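Local coordinates for protein cytochrome CH (Methylobacterium extorquens, PDB 1QN2) that probably carries electrons through its covalently bound heme c, as a soluble class I c-type cytochrome related to cytochromes c2, at residues G26-G31 / E39-Y44. Numbering follows the deposited sequence.
With HEC (heme c), chain D.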
loop_
_atom_site.group_PDB
_atom_site.type_symbol
_atom_site.label_atom_id
_atom_site.label_comp_id
_atom_site.label_asym_id
_atom_site.label_seq_id
_atom_site.Cartn_x
_atom_site.Cartn_y
_atom_site.Cartn_z
ATOM N N GLY A 26 -10.594 1.102 2.815
ATOM C CA GLY A 26 -9.278 0.524 3.011
ATOM C C GLY A 26 -8.708 0.930 4.356
ATOM O O GLY A 26 -9.210 1.843 5.023
ATOM N N PRO A 27 -7.649 0.253 4.806
ATOM C CA PRO A 27 -7.120 0.599 6.134
ATOM C C PRO A 27 -6.297 1.883 6.104
ATOM O O PRO A 27 -5.909 2.347 5.034
ATOM C CB PRO A 27 -6.168 -0.587 6.413
ATOM C CG PRO A 27 -5.620 -0.870 5.032
ATOM C CD PRO A 27 -6.869 -0.815 4.163
ATOM N N THR A 28 -6.038 2.424 7.295
ATOM C CA THR A 28 -5.203 3.655 7.334
ATOM C C THR A 28 -3.766 3.197 6.969
ATOM O O THR A 28 -3.420 2.071 7.348
ATOM C CB THR A 28 -5.155 4.217 8.770
ATOM O OG1 THR A 28 -4.121 5.208 8.860
ATOM C CG2 THR A 28 -4.860 3.104 9.763
ATOM N N LEU A 29 -3.023 4.025 6.256
ATOM C CA LEU A 29 -1.661 3.676 5.849
ATOM C C LEU A 29 -0.625 4.281 6.774
ATOM O O LEU A 29 0.576 4.295 6.480
ATOM C CB LEU A 29 -1.418 4.138 4.405
ATOM C CG LEU A 29 -2.323 3.387 3.414
ATOM C CD1 LEU A 29 -1.999 3.709 1.977
ATOM C CD2 LEU A 29 -2.270 1.888 3.702
ATOM N N LYS A 30 -1.067 4.786 7.925
ATOM C CA LYS A 30 -0.076 5.375 8.839
ATOM C C LYS A 30 0.930 4.325 9.285
ATOM O O LYS A 30 0.557 3.262 9.782
ATOM C CB LYS A 30 -0.769 6.008 10.038
ATOM C CG LYS A 30 0.162 6.650 11.065
ATOM C CD LYS A 30 -0.661 7.221 12.215
ATOM C CE LYS A 30 0.202 7.643 13.389
ATOM N NZ LYS A 30 -0.575 7.691 14.662
ATOM N N GLY A 31 2.209 4.637 9.099
ATOM C CA GLY A 31 3.276 3.741 9.491
ATOM C C GLY A 31 3.268 2.391 8.807
ATOM O O GLY A 31 3.714 1.386 9.362
ATOM N N GLU A 39 -1.846 -6.922 9.570
ATOM C CA GLU A 39 -1.838 -7.114 11.005
ATOM C C GLU A 39 -2.215 -5.871 11.782
ATOM O O GLU A 39 -2.705 -5.983 12.916
ATOM C CB GLU A 39 -0.452 -7.609 11.448
ATOM N N GLY A 40 -2.010 -4.671 11.244
ATOM C CA GLY A 40 -2.363 -3.492 12.021
ATOM C C GLY A 40 -3.556 -2.673 11.584
ATOM O O GLY A 40 -4.681 -3.161 11.484
ATOM N N ALA A 41 -3.335 -1.385 11.324
ATOM C CA ALA A 41 -4.427 -0.523 10.898
ATOM C C ALA A 41 -5.557 -0.490 11.911
ATOM O O ALA A 41 -6.735 -0.617 11.569
ATOM C CB ALA A 41 -4.935 -0.930 9.528
ATOM N N ASP A 42 -5.206 -0.311 13.183
ATOM C CA ASP A 42 -6.206 -0.253 14.242
ATOM C C ASP A 42 -7.323 -1.259 14.030
ATOM O O ASP A 42 -8.493 -0.880 13.909
ATOM C CB ASP A 42 -6.801 1.165 14.317
ATOM C CG ASP A 42 -5.731 2.224 14.496
ATOM O OD1 ASP A 42 -4.815 2.016 15.319
ATOM O OD2 ASP A 42 -5.802 3.269 13.812
ATOM N N GLY A 43 -6.999 -2.548 13.995
ATOM C CA GLY A 43 -8.040 -3.538 13.829
ATOM C C GLY A 43 -8.820 -3.522 12.534
ATOM O O GLY A 43 -10.020 -3.824 12.528
ATOM N N TYR A 44 -8.183 -3.179 11.414
ATOM C CA TYR A 44 -8.981 -3.193 10.153
ATOM C C TYR A 44 -9.246 -4.672 9.806
ATOM O O TYR A 44 -8.413 -5.498 10.175
ATOM C CB TYR A 44 -8.146 -2.551 9.043
ATOM C CG TYR A 44 -8.768 -2.625 7.673
ATOM C CD1 TYR A 44 -9.713 -1.695 7.255
ATOM C CD2 TYR A 44 -8.457 -3.678 6.816
ATOM C CE1 TYR A 44 -10.297 -1.781 6.013
ATOM C CE2 TYR A 44 -9.037 -3.770 5.577
ATOM C CZ TYR A 44 -9.959 -2.828 5.178
ATOM O OH TYR A 44 -10.551 -2.917 3.942
HETATM FE FE HEC D . -4.935 -0.166 -0.919
HETATM C CHA HEC D . -4.497 -2.592 1.466
HETATM C CHB HEC D . -1.656 0.812 -0.522
HETATM C CHC HEC D . -5.166 1.780 -3.766
HETATM C CHD HEC D . -8.260 -0.696 -0.952
HETATM N NA HEC D . -3.350 -0.765 0.290
HETATM C C1A HEC D . -3.381 -1.815 1.184
HETATM C C2A HEC D . -2.122 -1.921 1.701
HETATM C C3A HEC D . -1.322 -0.970 1.150
HETATM C C4A HEC D . -2.089 -0.245 0.263
HETATM C CMA HEC D . 0.144 -0.859 1.554
HETATM C CAA HEC D . -1.664 -2.922 2.735
HETATM C CBA HEC D . -1.817 -2.301 4.124
HETATM C CGA HEC D . -1.597 -3.268 5.281
HETATM O O1A HEC D . -0.987 -4.356 5.136
HETATM O O2A HEC D . -1.655 -2.788 6.448
HETATM N NB HEC D . -3.660 1.121 -1.941
HETATM C C1B HEC D . -2.370 1.383 -1.557
HETATM C C2B HEC D . -1.943 2.441 -2.326
HETATM C C3B HEC D . -2.873 2.664 -3.315
HETATM C C4B HEC D . -3.985 1.879 -3.027
HETATM C CMB HEC D . -0.606 3.165 -2.340
HETATM C CAB HEC D . -2.679 3.527 -4.396
HETATM C CBB HEC D . -1.757 3.230 -5.405
HETATM N NC HEC D . -6.462 0.414 -2.184
HETATM C C1C HEC D . -6.352 1.269 -3.245
HETATM C C2C HEC D . -7.638 1.514 -3.671
HETATM C C3C HEC D . -8.524 0.844 -2.866
HETATM C C4C HEC D . -7.775 0.132 -1.952
HETATM C CMC HEC D . -8.227 2.384 -4.768
HETATM C CAC HEC D . -9.917 0.869 -2.980
HETATM C CBC HEC D . -10.599 0.611 -4.172
HETATM N ND HEC D . -6.181 -1.442 0.118
HETATM C C1D HEC D . -7.514 -1.504 -0.121
HETATM C C2D HEC D . -7.994 -2.546 0.648
HETATM C C3D HEC D . -6.947 -3.061 1.340
HETATM C C4D HEC D . -5.792 -2.400 1.006
HETATM C CMD HEC D . -9.386 -3.124 0.826
HETATM C CAD HEC D . -7.000 -4.256 2.274
HETATM C CBD HEC D . -6.565 -5.401 1.339
HETATM C CGD HEC D . -6.830 -6.783 1.927
HETATM O O1D HEC D . -6.629 -7.768 1.164
HETATM O O2D HEC D . -7.143 -6.958 3.124
#
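T28 and A41 bring the two loops 26-31 and 39-44 closest, CA to CA 5.5 Å; no direct hydrogen bond joins the segments, though N23 bridges them, its OD1 taking T28 N and its ND2 giving to A41 O, and the contact itself is mainly apolar. P27 touches both A41 and Y44. Its CB lies 3.4 Å from A41 CB, tighter than a usual carbon-carbon contact, and also sits over one face of the Y44 ring, 3.9 Å from the centroid and 23° off the ring normal, which meets the geometry of a CH-pi contact. The proline's ring nitrogen lies over the same face toward the rim, while G26 C approaches Y44 CE1 obliquely at 3.6 Å. Both loops belong to the class I cytochrome c fold, in the non-helical chain between helices 4-10 and 48-53, where P27, L29 and Y44 line the heme pocket. P27 CD reaches heme atom C3D at 3.6 Å, and P27 O accepts a hydrogen bond from H18 ND1, as the corresponding proline does for the heme-ligating histidine in related cytochromes c. Y44 OH is hydrogen-bonded to V25 O and lies 3.3 Å from the heme methyl CMD. T28 CG2 packs on A41 CA at 3.8 Å; T28 OG1, turned anti to the backbone N (chi1 167°), accepts from K30 N (3.2 Å, 166°) in an ST turn and makes a weak hydrogen bond with N19 O.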